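Local coordinates for putative prolyl-tRNA synthetase (PDB 5XIL), which probably attaches L-proline to its cognate tRNA at the expense of ATP, releasing AMP and diphosphate, as prolyl-tRNA synthetases do, at residues 23-27 and 38-42; 331-335 and 345-349; 363-368 and 380-384; 420-424 and 450-455. One frame throughout, in Å; residues are numbered along the deposited sequence.

The chain, the C-terminal part of a longer protein, comprises the class II synthetase core, the anticodon-binding domain and the C-terminal zinc-binding region. Its four contacts follow in series; none nests in or crosses another. Near the N terminus, contact 1 closes a short loop, partly unmodelled, between helix 13-23 and helix 40-60. Contacts 2 and 3 reach the same five-stranded sheet from opposite edges: contact 2 closes the link from strand 330-332 into helix 340-350, contact 3 the hairpin 367-372/378-382. Contact 4 closes the connection from residues 420-424, through strand 432-437, to the end of helix 441-455. Contacts 1 and 2 touch, Ala24 CB 3.6 Å from Val349 O, tying the N-terminal region to the anticodon-binding domain.

Contact 1: residues 23-27 and 38-42; sequences KAEMI and IRPWA
A Schellman motif ends helix 13-23 and hands the chain to a short antiparallel hairpin, whose return strand runs into helix 40-60. Glu25 takes positive phi (61/37), Met26 follows at -87/-37, and Ile27 is extended. Ile27 and Ile38 form a non-hydrogen-bonded pair, CA to CA 4.8 Å, side chains on one face. Arg39 N, at the N-cap position, donates to Met26 O at 3.0 Å. Met26 (m, t, p) sets CB 3.7 Å from Ala42 CB and CG 3.8 Å from Trp41 CD1, its sulfur at the indole edge in a Met-aromatic contact. Lys350 accepts from Trp41 NE1 at O, salt-bridges Glu25 OE1 and makes a cation-pi contact with Trp41. One water links Glu25 O (2.8 Å) to Trp41 N (3.0 Å). Glu25 CB covers the Arg39 guanidinium, itself in cation-pi contact with Trp122 of the second subunit. Glu25 OE2 and Arg39 NH1, 4.2 Å apart, are misaligned for a salt bridge; a second water, 3.1 Å from that OE2 and 2.8 Å from NH1, joins the opposite charges.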
loop_
_atom_site.group_PDB
_atom_site.type_symbol
_atom_site.label_atom_id
_atom_site.label_comp_id
_atom_site.label_asym_id
_atom_site.label_seq_id
_atom_site.Cartn_x
_atom_site.Cartn_y
_atom_site.Cartn_z
ATOM N N LYS A 23 -11.929 17.586 -15.792
ATOM C CA LYS A 23 -13.358 17.614 -15.450
ATOM C C LYS A 23 -13.764 16.434 -14.602
ATOM O O LYS A 23 -14.602 16.570 -13.767
ATOM C CB LYS A 23 -14.246 17.719 -16.713
ATOM C CG LYS A 23 -14.304 19.121 -17.304
ATOM C CD LYS A 23 -15.068 19.059 -18.616
ATOM C CE LYS A 23 -15.573 20.400 -19.129
ATOM N NZ LYS A 23 -16.080 20.234 -20.547
ATOM N N ALA A 24 -13.108 15.285 -14.752
ATOM C CA ALA A 24 -13.421 14.094 -13.940
ATOM C C ALA A 24 -12.701 14.134 -12.598
ATOM O O ALA A 24 -12.833 13.209 -11.796
ATOM C CB ALA A 24 -13.088 12.813 -14.687
ATOM N N GLU A 25 -12.001 15.229 -12.321
ATOM C CA GLU A 25 -11.283 15.392 -11.054
ATOM C C GLU A 25 -10.219 14.372 -10.793
ATOM O O GLU A 25 -10.058 13.968 -9.670
ATOM C CB GLU A 25 -12.256 15.468 -9.871
ATOM C CG GLU A 25 -13.210 16.607 -10.101
ATOM C CD GLU A 25 -14.282 16.722 -9.024
ATOM O OE1 GLU A 25 -14.822 15.705 -8.514
ATOM O OE2 GLU A 25 -14.574 17.861 -8.749
ATOM N N MET A 26 -9.502 13.945 -11.841
ATOM C CA MET A 26 -8.467 13.001 -11.727
ATOM C C MET A 26 -7.128 13.607 -11.391
ATOM O O MET A 26 -6.373 13.019 -10.640
ATOM C CB MET A 26 -8.339 12.142 -12.975
ATOM C CG MET A 26 -9.588 11.278 -13.129
ATOM S SD MET A 26 -9.672 10.256 -14.614
ATOM C CE MET A 26 -8.873 8.756 -14.120
ATOM N N ILE A 27 -6.852 14.777 -11.944
ATOM C CA ILE A 27 -5.601 15.455 -11.706
ATOM C C ILE A 27 -5.852 16.927 -11.542
ATOM O O ILE A 27 -6.835 17.447 -12.073
ATOM C CB ILE A 27 -4.550 15.301 -12.807
ATOM C CG1 ILE A 27 -5.001 15.949 -14.101
ATOM C CG2 ILE A 27 -4.157 13.875 -13.096
ATOM C CD1 ILE A 27 -3.817 16.644 -14.741
ATOM N N ILE A 38 -2.353 13.853 -8.064
ATOM C CA ILE A 38 -3.281 12.794 -8.390
ATOM C C ILE A 38 -4.405 12.803 -7.345
ATOM O O ILE A 38 -4.214 12.423 -6.218
ATOM C CB ILE A 38 -2.600 11.421 -8.488
ATOM C CG1 ILE A 38 -1.432 11.514 -9.478
ATOM C CG2 ILE A 38 -3.626 10.400 -9.016
ATOM C CD1 ILE A 38 -0.536 10.285 -9.573
ATOM N N ARG A 39 -5.598 13.293 -7.734
ATOM C CA ARG A 39 -6.709 13.361 -6.877
ATOM C C ARG A 39 -7.366 11.972 -6.679
ATOM O O ARG A 39 -7.061 11.029 -7.418
ATOM C CB ARG A 39 -7.709 14.343 -7.480
ATOM C CG ARG A 39 -7.120 15.735 -7.678
ATOM C CD ARG A 39 -8.202 16.756 -8.110
ATOM N NE ARG A 39 -9.089 17.007 -6.980
ATOM C CZ ARG A 39 -10.150 17.802 -7.038
ATOM N NH1 ARG A 39 -10.468 18.411 -8.137
ATOM N NH2 ARG A 39 -10.874 18.011 -5.970
ATOM N N PRO A 40 -8.244 11.832 -5.666
ATOM C CA PRO A 40 -8.768 10.501 -5.352
ATOM C C PRO A 40 -9.443 9.760 -6.452
ATOM O O PRO A 40 -9.334 8.543 -6.430
ATOM C CB PRO A 40 -9.791 10.766 -4.241
ATOM C CG PRO A 40 -9.204 11.970 -3.602
ATOM C CD PRO A 40 -8.670 12.812 -4.660
ATOM N N TRP A 41 -10.134 10.416 -7.381
ATOM C CA TRP A 41 -10.834 9.640 -8.365
ATOM C C TRP A 41 -9.908 8.773 -9.203
ATOM O O TRP A 41 -10.253 7.635 -9.624
ATOM C CB TRP A 41 -11.670 10.551 -9.238
ATOM C CG TRP A 41 -12.677 9.887 -10.108
ATOM C CD1 TRP A 41 -12.688 9.849 -11.491
ATOM C CD2 TRP A 41 -13.857 9.173 -9.672
ATOM N NE1 TRP A 41 -13.792 9.149 -11.917
ATOM C CE2 TRP A 41 -14.507 8.710 -10.833
ATOM C CE3 TRP A 41 -14.418 8.887 -8.416
ATOM C CZ2 TRP A 41 -15.713 7.974 -10.775
ATOM C CZ3 TRP A 41 -15.629 8.171 -8.362
ATOM C CH2 TRP A 41 -16.236 7.694 -9.532
ATOM N N ALA A 42 -8.744 9.335 -9.507
ATOM C CA ALA A 42 -7.695 8.585 -10.144
ATOM C C ALA A 42 -6.825 7.733 -9.192
ATOM O O ALA A 42 -6.482 6.581 -9.481
ATOM C CB ALA A 42 -6.824 9.506 -10.944
HETATM O O HOH W 1 -11.076 13.206 -7.163
HETATM O O HOH W 2 -12.674 20.194 -7.937
#

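Contact 2: residues 331-335 and 345-349; sequences RCDLR and NHWEV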
loop_
_atom_site.group_PDB
_atom_site.type_symbol
_atom_site.label_atom_id
_atom_site.label_comp_id
_atom_site.label_asym_id
_atom_site.label_seq_id
_atom_site.Cartn_x
_atom_site.Cartn_y
_atom_site.Cartn_z
ATOM N N ARG A 331 -22.988 6.022 -3.308
ATOM C CA ARG A 331 -23.172 7.259 -2.618
ATOM C C ARG A 331 -24.276 8.072 -3.215
ATOM O O ARG A 331 -24.674 7.819 -4.339
ATOM C CB ARG A 331 -21.873 8.014 -2.569
ATOM C CG ARG A 331 -21.296 8.485 -3.811
ATOM C CD ARG A 331 -20.314 9.604 -3.439
ATOM N NE ARG A 331 -21.084 10.808 -3.157
ATOM C CZ ARG A 331 -20.566 12.008 -2.942
ATOM N NH1 ARG A 331 -19.241 12.188 -2.982
ATOM N NH2 ARG A 331 -21.393 13.025 -2.691
ATOM N N CYS A 332 -24.775 9.064 -2.450
ATOM C CA CYS A 332 -25.722 10.028 -2.958
ATOM C C CYS A 332 -25.180 11.384 -3.382
ATOM O O CYS A 332 -24.208 11.843 -2.874
ATOM C CB CYS A 332 -26.783 10.286 -1.885
ATOM S SG CYS A 332 -27.578 8.793 -1.418
ATOM N N ASP A 333 -25.819 12.011 -4.339
ATOM C CA ASP A 333 -25.536 13.391 -4.663
ATOM C C ASP A 333 -26.828 14.182 -4.356
ATOM O O ASP A 333 -27.757 14.206 -5.175
ATOM C CB ASP A 333 -25.101 13.583 -6.087
ATOM C CG ASP A 333 -24.520 14.973 -6.327
ATOM O OD1 ASP A 333 -24.861 15.896 -5.539
ATOM O OD2 ASP A 333 -23.703 15.159 -7.254
ATOM N N LEU A 334 -26.885 14.768 -3.173
ATOM C CA LEU A 334 -28.069 15.553 -2.733
ATOM C C LEU A 334 -27.815 17.065 -2.768
ATOM O O LEU A 334 -28.494 17.837 -2.073
ATOM C CB LEU A 334 -28.469 15.133 -1.321
ATOM C CG LEU A 334 -28.571 13.617 -1.116
ATOM C CD1 LEU A 334 -28.805 13.296 0.338
ATOM C CD2 LEU A 334 -29.632 12.976 -1.959
ATOM N N ARG A 335 -26.900 17.508 -3.619
ATOM C CA ARG A 335 -26.732 18.949 -3.884
ATOM C C ARG A 335 -27.905 19.557 -4.639
ATOM O O ARG A 335 -27.874 19.678 -5.858
ATOM C CB ARG A 335 -25.422 19.140 -4.651
ATOM C CG ARG A 335 -24.217 18.711 -3.809
ATOM C CD ARG A 335 -22.861 18.875 -4.496
ATOM N NE ARG A 335 -22.807 18.041 -5.676
ATOM C CZ ARG A 335 -21.781 17.956 -6.523
ATOM N NH1 ARG A 335 -20.690 18.685 -6.326
ATOM N NH2 ARG A 335 -21.853 17.144 -7.594
ATOM N N ASN A 345 -24.760 15.017 -15.335
ATOM C CA ASN A 345 -23.607 15.319 -16.218
ATOM C C ASN A 345 -22.253 15.161 -15.497
ATOM O O ASN A 345 -21.294 14.552 -16.054
ATOM C CB ASN A 345 -23.685 16.741 -16.794
ATOM C CG ASN A 345 -22.412 17.108 -17.576
ATOM O OD1 ASN A 345 -22.194 16.658 -18.737
ATOM N ND2 ASN A 345 -21.560 17.857 -16.948
ATOM N N HIS A 346 -22.178 15.726 -14.297
ATOM C CA HIS A 346 -21.025 15.686 -13.462
ATOM C C HIS A 346 -20.519 14.255 -13.259
ATOM O O HIS A 346 -19.348 13.960 -13.412
ATOM C CB HIS A 346 -21.347 16.321 -12.108
ATOM C CG HIS A 346 -20.265 16.172 -11.080
ATOM N ND1 HIS A 346 -19.132 16.965 -11.050
ATOM C CD2 HIS A 346 -20.168 15.347 -10.003
ATOM C CE1 HIS A 346 -18.382 16.609 -10.037
ATOM N NE2 HIS A 346 -18.992 15.641 -9.381
ATOM N N TRP A 347 -21.411 13.360 -12.849
ATOM C CA TRP A 347 -21.061 11.933 -12.660
ATOM C C TRP A 347 -20.871 11.168 -13.963
ATOM O O TRP A 347 -20.116 10.184 -13.990
ATOM C CB TRP A 347 -22.117 11.252 -11.770
ATOM C CG TRP A 347 -22.085 11.871 -10.342
ATOM C CD1 TRP A 347 -22.987 12.771 -9.786
ATOM C CD2 TRP A 347 -21.032 11.727 -9.373
ATOM N NE1 TRP A 347 -22.569 13.134 -8.558
ATOM C CE2 TRP A 347 -21.382 12.515 -8.261
ATOM C CE3 TRP A 347 -19.872 10.964 -9.313
ATOM C CZ2 TRP A 347 -20.590 12.594 -7.115
ATOM C CZ3 TRP A 347 -19.075 11.023 -8.136
ATOM C CH2 TRP A 347 -19.439 11.831 -7.073
ATOM N N GLU A 348 -21.548 11.590 -15.028
ATOM C CA GLU A 348 -21.301 11.054 -16.359
ATOM C C GLU A 348 -19.880 11.315 -16.778
ATOM O O GLU A 348 -19.186 10.422 -17.279
ATOM C CB GLU A 348 -22.233 11.689 -17.389
ATOM C CG GLU A 348 -22.085 11.118 -18.790
ATOM C CD GLU A 348 -23.276 11.450 -19.655
ATOM O OE1 GLU A 348 -23.324 12.559 -20.226
ATOM O OE2 GLU A 348 -24.184 10.610 -19.719
ATOM N N VAL A 349 -19.457 12.554 -16.589
ATOM C CA VAL A 349 -18.123 12.909 -16.991
ATOM C C VAL A 349 -17.038 12.152 -16.195
ATOM O O VAL A 349 -15.951 11.820 -16.708
ATOM C CB VAL A 349 -17.932 14.423 -16.887
ATOM C CG1 VAL A 349 -16.471 14.764 -17.177
ATOM C CG2 VAL A 349 -18.863 15.117 -17.906
#
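Trp347 sends its indole edgewise from helix 340-350 towards the end of strand 330-332, so that CH2 at the tip of the ring lies over one face of the Arg331 guanidinium, 4.1 Å from NH1. The guanidinium itself lies along its own strand, with NH2 donating to Cys332 O at 3.1 Å and NE more weakly to the same oxygen at 3.3 Å. At the pyrrole end of the indole, Trp347 NE1 makes the direct polar link between the segments, donating to Asp333 OD2 at 2.7 Å with a nearly straight N-H...O angle of 163°. That carboxylate is already organised from its own side of the contact: Asp333 OD1 accepts from Arg335 N at 3.2 Å, an Asx turn, and from Arg335 NE at 3.0 Å, while Arg335 NH2 meets Asp333 OD2 in a salt bridge of 2.7 Å. One oxygen, OD2, therefore serves both an indole and a guanidinium. The setting is a beta-alpha-beta crossover of the anticodon-binding domain, in which edge strand 330-332 is followed by helix 340-350 and then by strand 354-358, with the parallel strand 293-297 lying between the two. Trp347 also packs on Ile294 of that middle strand. Farther out, Arg335 NH2 stands over a face of the His346 imidazole, 3.4 Å from CD2, and Arg335 also packs on Arg127 of the second subunit.

Contact 3: residues 363-368 and 380-384; sequences LAERSL and SVAWD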
loop_
_atom_site.group_PDB
_atom_site.type_symbol
_atom_site.label_atom_id
_atom_site.label_comp_id
_atom_site.label_asym_id
_atom_site.label_seq_id
_atom_site.Cartn_x
_atom_site.Cartn_y
_atom_site.Cartn_z
ATOM N N LEU A 363 -39.906 5.285 -5.923
ATOM C CA LEU A 363 -40.253 5.000 -4.571
ATOM C C LEU A 363 -41.586 4.176 -4.484
ATOM O O LEU A 363 -41.636 3.112 -3.875
ATOM C CB LEU A 363 -40.379 6.315 -3.842
ATOM C CG LEU A 363 -40.607 6.278 -2.350
ATOM C CD1 LEU A 363 -39.719 5.297 -1.634
ATOM C CD2 LEU A 363 -40.409 7.705 -1.852
ATOM N N ALA A 364 -42.617 4.649 -5.157
ATOM C CA ALA A 364 -43.953 4.036 -5.048
ATOM C C ALA A 364 -43.970 2.621 -5.581
ATOM O O ALA A 364 -44.618 1.725 -5.007
ATOM C CB ALA A 364 -44.947 4.866 -5.801
ATOM N N GLU A 365 -43.266 2.389 -6.677
ATOM C CA GLU A 365 -43.172 1.063 -7.252
ATOM C C GLU A 365 -42.039 0.176 -6.739
ATOM O O GLU A 365 -41.935 -0.970 -7.184
ATOM C CB GLU A 365 -43.087 1.147 -8.802
ATOM C CG GLU A 365 -44.191 1.883 -9.505
ATOM C CD GLU A 365 -45.548 1.167 -9.462
ATOM O OE1 GLU A 365 -45.623 -0.045 -9.126
ATOM O OE2 GLU A 365 -46.527 1.846 -9.800
ATOM N N ARG A 366 -41.227 0.673 -5.810
ATOM C CA ARG A 366 -40.111 -0.118 -5.308
ATOM C C ARG A 366 -39.421 -0.661 -6.547
ATOM O O ARG A 366 -39.355 -1.871 -6.766
ATOM C CB ARG A 366 -40.608 -1.262 -4.427
ATOM C CG ARG A 366 -41.145 -0.817 -3.078
ATOM C CD ARG A 366 -40.154 0.083 -2.358
ATOM N NE ARG A 366 -39.051 -0.674 -1.774
ATOM C CZ ARG A 366 -38.306 -0.246 -0.761
ATOM N NH1 ARG A 366 -38.542 0.938 -0.215
ATOM N NH2 ARG A 366 -37.322 -1.003 -0.293
ATOM N N SER A 367 -38.908 0.259 -7.355
ATOM C CA SER A 367 -38.273 -0.073 -8.619
ATOM C C SER A 367 -37.306 1.034 -9.058
ATOM O O SER A 367 -37.721 2.130 -9.416
ATOM C CB SER A 367 -39.284 -0.263 -9.730
ATOM O OG SER A 367 -38.660 -0.615 -10.984
ATOM N N LEU A 368 -36.012 0.694 -9.079
ATOM C CA LEU A 368 -34.975 1.730 -9.283
ATOM C C LEU A 368 -34.709 1.886 -10.746
ATOM O O LEU A 368 -34.550 0.914 -11.435
ATOM C CB LEU A 368 -33.683 1.250 -8.597
ATOM C CG LEU A 368 -33.808 0.876 -7.111
ATOM C CD1 LEU A 368 -32.472 0.436 -6.586
ATOM C CD2 LEU A 368 -34.380 2.059 -6.333
ATOM N N SER A 380 -34.617 -1.377 -15.103
ATOM C CA SER A 380 -35.401 -1.266 -13.869
ATOM C C SER A 380 -34.892 -2.296 -12.924
ATOM O O SER A 380 -34.821 -3.465 -13.285
ATOM C CB SER A 380 -36.897 -1.472 -14.092
ATOM O OG SER A 380 -37.368 -0.374 -14.818
ATOM N N VAL A 381 -34.490 -1.897 -11.728
ATOM C CA VAL A 381 -34.051 -2.898 -10.781
ATOM C C VAL A 381 -34.941 -2.850 -9.552
ATOM O O VAL A 381 -35.083 -1.807 -8.923
ATOM C CB VAL A 381 -32.590 -2.674 -10.365
ATOM C CG1 VAL A 381 -32.209 -3.668 -9.282
ATOM C CG2 VAL A 381 -31.686 -2.801 -11.578
ATOM N N ALA A 382 -35.493 -3.999 -9.177
ATOM C CA ALA A 382 -36.407 -4.090 -8.003
ATOM C C ALA A 382 -35.697 -3.663 -6.736
ATOM O O ALA A 382 -34.502 -4.025 -6.500
ATOM C CB ALA A 382 -36.931 -5.530 -7.868
ATOM N N TRP A 383 -36.395 -2.892 -5.893
ATOM C CA TRP A 383 -35.865 -2.455 -4.654
ATOM C C TRP A 383 -36.423 -3.276 -3.534
ATOM O O TRP A 383 -37.590 -3.083 -3.141
ATOM C CB TRP A 383 -36.132 -0.993 -4.461
ATOM C CG TRP A 383 -35.444 -0.410 -3.282
ATOM C CD1 TRP A 383 -34.551 -1.008 -2.443
ATOM C CD2 TRP A 383 -35.568 0.917 -2.829
ATOM N NE1 TRP A 383 -34.147 -0.146 -1.481
ATOM C CE2 TRP A 383 -34.716 1.063 -1.720
ATOM C CE3 TRP A 383 -36.308 2.003 -3.259
ATOM C CZ2 TRP A 383 -34.634 2.241 -0.986
ATOM C CZ3 TRP A 383 -36.184 3.185 -2.585
ATOM C CH2 TRP A 383 -35.365 3.295 -1.438
ATOM N N ASP A 384 -35.597 -4.195 -3.067
ATOM C CA ASP A 384 -35.964 -5.230 -2.107
ATOM C C ASP A 384 -34.676 -5.840 -1.548
ATOM O O ASP A 384 -33.577 -5.263 -1.727
ATOM C CB ASP A 384 -36.923 -6.261 -2.751
ATOM C CG ASP A 384 -36.329 -6.941 -3.997
ATOM O OD1 ASP A 384 -35.098 -7.225 -4.069
ATOM O OD2 ASP A 384 -37.110 -7.196 -4.897
HETATM O O HOH W 3 -39.602 -3.515 -1.567
HETATM O O HOH W 4 -37.549 1.588 -12.883
#
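The hairpin of strands 367-372 and 378-382, at one edge of the anticodon-binding domain's mixed sheet, is finished off at its open end by a tryptophan slab. Trp383, just past the second strand, buries more surface here than any other residue. With chi1 near t and chi2 near 5°, its indole lies beside the turn from helix 360-365 into strand 367-372. The guanidinium of Arg366 spreads flat over one ring face, planes at 12° and centres 3.8 Å apart, a stacked cation-pi contact. Leu368 CD2, 3.6 Å from Trp383 CE3, packs on the other side of the indole plane from Arg366, while Leu363 CD1, 4.2 Å from Trp383 CZ3, lies on the guanidinium's side. Helix 306-325 supplies further packing through Ser315 and Leu319, and its Glu322 accepts from the indole NE1. Arg366, which ends the helix in a Schellman motif with positive phi, donates from NE to Trp383 O at 3.1 Å, while Trp383 N returns a bond to Arg366 O at 3.3 Å. Farther along, Leu368 and Val381 form the hydrogen-bonded pair, Leu368 N to Val381 O 2.7 Å and Val381 N to Leu368 O 2.8 Å, their side chains on one face, Leu368 CB to Val381 CB 4.4 Å. Ser367 and Ala382 are turned to the other face. There a water spans the groove between the serines, 3.1 Å from Ser367 OG and 2.8 Å from Ser380 OG.

Contact 4: residues 420-424 and 450-455; sequences WTEFV and DSAEES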
loop_
_atom_site.group_PDB
_atom_site.type_symbol
_atom_site.label_atom_id
_atom_site.label_comp_id
_atom_site.label_asym_id
_atom_site.label_seq_id
_atom_site.Cartn_x
_atom_site.Cartn_y
_atom_site.Cartn_z
ATOM N N TRP A 420 4.241 -5.156 -48.712
ATOM C CA TRP A 420 4.782 -3.926 -48.271
ATOM C C TRP A 420 3.880 -2.738 -48.636
ATOM O O TRP A 420 3.788 -1.799 -47.886
ATOM C CB TRP A 420 6.249 -3.697 -48.713
ATOM C CG TRP A 420 6.637 -2.345 -48.303
ATOM C CD1 TRP A 420 6.679 -1.227 -49.065
ATOM C CD2 TRP A 420 6.851 -1.890 -46.931
ATOM N NE1 TRP A 420 6.982 -0.163 -48.305
ATOM C CE2 TRP A 420 7.091 -0.532 -46.990
ATOM C CE3 TRP A 420 6.942 -2.527 -45.708
ATOM C CZ2 TRP A 420 7.315 0.244 -45.845
ATOM C CZ3 TRP A 420 7.168 -1.761 -44.582
ATOM C CH2 TRP A 420 7.393 -0.394 -44.670
ATOM N N THR A 421 3.245 -2.769 -49.812
ATOM C CA THR A 421 2.558 -1.608 -50.287
ATOM C C THR A 421 1.333 -1.288 -49.448
ATOM O O THR A 421 0.843 -0.185 -49.512
ATOM C CB THR A 421 2.092 -1.722 -51.768
ATOM O OG1 THR A 421 1.533 -3.029 -52.003
ATOM C CG2 THR A 421 3.210 -1.526 -52.713
ATOM N N GLU A 422 0.837 -2.250 -48.705
ATOM C CA GLU A 422 -0.320 -2.026 -47.849
ATOM C C GLU A 422 0.036 -1.630 -46.415
ATOM O O GLU A 422 -0.877 -1.334 -45.620
ATOM C CB GLU A 422 -1.269 -3.252 -47.897
ATOM C CG GLU A 422 -0.730 -4.562 -47.369
ATOM C CD GLU A 422 -1.681 -5.753 -47.538
ATOM O OE1 GLU A 422 -2.868 -5.521 -47.938
ATOM O OE2 GLU A 422 -1.282 -6.900 -47.259
ATOM N N PHE A 423 1.329 -1.613 -46.102
ATOM C CA PHE A 423 1.830 -1.379 -44.722
ATOM C C PHE A 423 1.556 0.036 -44.263
ATOM O O PHE A 423 0.807 0.245 -43.302
ATOM C CB PHE A 423 3.334 -1.648 -44.673
ATOM C CG PHE A 423 3.924 -1.744 -43.263
ATOM C CD1 PHE A 423 4.301 -0.613 -42.581
ATOM C CD2 PHE A 423 4.081 -2.996 -42.670
ATOM C CE1 PHE A 423 4.831 -0.707 -41.289
ATOM C CE2 PHE A 423 4.597 -3.135 -41.398
ATOM C CZ PHE A 423 4.996 -1.979 -40.710
ATOM N N VAL A 424 2.092 1.035 -44.936
ATOM C CA VAL A 424 1.823 2.412 -44.503
ATOM C C VAL A 424 0.364 2.876 -44.621
ATOM O O VAL A 424 -0.140 3.601 -43.777
ATOM C CB VAL A 424 2.754 3.449 -45.151
ATOM C CG1 VAL A 424 2.365 4.874 -44.781
ATOM C CG2 VAL A 424 4.184 3.202 -44.650
ATOM N N ASP A 450 11.588 3.030 -43.731
ATOM C CA ASP A 450 10.782 3.093 -44.974
ATOM C C ASP A 450 9.383 3.590 -44.641
ATOM O O ASP A 450 8.774 4.398 -45.386
ATOM C CB ASP A 450 10.671 1.694 -45.614
ATOM C CG ASP A 450 11.963 1.218 -46.320
ATOM O OD1 ASP A 450 12.914 2.002 -46.417
ATOM O OD2 ASP A 450 11.988 0.087 -46.799
ATOM N N SER A 451 8.846 3.110 -43.528
ATOM C CA SER A 451 7.520 3.600 -43.081
ATOM C C SER A 451 7.569 5.104 -42.676
ATOM O O SER A 451 6.663 5.900 -43.046
ATOM C CB SER A 451 6.923 2.723 -41.981
ATOM O OG SER A 451 7.665 2.789 -40.767
ATOM N N ALA A 452 8.592 5.538 -41.963
ATOM C CA ALA A 452 8.718 6.954 -41.660
ATOM C C ALA A 452 8.861 7.812 -42.928
ATOM O O ALA A 452 8.223 8.856 -43.056
ATOM C CB ALA A 452 9.818 7.260 -40.672
ATOM N N GLU A 453 9.643 7.333 -43.865
ATOM C CA GLU A 453 9.892 8.082 -45.114
ATOM C C GLU A 453 8.604 8.136 -45.983
ATOM O O GLU A 453 8.239 9.217 -46.467
ATOM C CB GLU A 453 11.089 7.432 -45.836
ATOM C CG GLU A 453 11.583 8.176 -47.065
ATOM C CD GLU A 453 12.050 9.587 -46.753
ATOM O OE1 GLU A 453 12.866 9.766 -45.817
ATOM O OE2 GLU A 453 11.612 10.528 -47.466
ATOM N N GLU A 454 7.870 7.021 -46.130
ATOM C CA GLU A 454 6.625 7.039 -46.887
ATOM C C GLU A 454 5.516 7.847 -46.234
ATOM O O GLU A 454 4.601 8.248 -46.920
ATOM C CB GLU A 454 6.097 5.614 -47.197
ATOM C CG GLU A 454 7.024 4.782 -48.089
ATOM C CD GLU A 454 6.525 3.384 -48.358
ATOM O OE1 GLU A 454 5.362 3.119 -47.994
ATOM O OE2 GLU A 454 7.235 2.500 -48.922
ATOM N N SER A 455 5.531 8.024 -44.913
ATOM C CA SER A 455 4.376 8.629 -44.190
ATOM C C SER A 455 4.350 10.096 -44.391
ATOM O O SER A 455 3.299 10.731 -44.365
ATOM C CB SER A 455 4.481 8.400 -42.687
ATOM O OG SER A 455 4.239 7.026 -42.465
HETATM O O HOH W 5 3.759 0.953 -47.301
#
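Trp420 adopts a t chi1 with chi2 near -99°, a rotamer that carries its indole across to helix 441-455 and brings NE1 to 2.7 Å from Glu454 OE2, in a hydrogen bond with a 168° angle. Glu454 answers with an m, t conformation; its other oxygen, OE1, accepts at 2.8 Å from a water that also donates to Trp420 O (2.8 Å) and accepts from Val424 N (2.9 Å). A single carboxylate thus holds the Trp420 side chain directly and, through the water, the backbone of residues 420-424. Both segments belong to the C-terminal region that carries the zinc site of Cys438, Cys443 and Cys493, and the Trp420 side chain lies about 11 Å from the bound zinc. Val424, also t, sets CG2 3.5 Å from Glu454 OE1 and 3.7 Å from Ser451 CA. Ser455, in the m rotamer, donates from OG to Ser451 O at 2.7 Å and also bonds Arg510. Phe423, t, brings CE1 to 4.1 Å from Ser451 CB and meets Phe508 edge-to-face; Ser451 is p, its OG bonded to Val447 O. Trp420 CZ2 lies 3.7 Å from Asp450 CB.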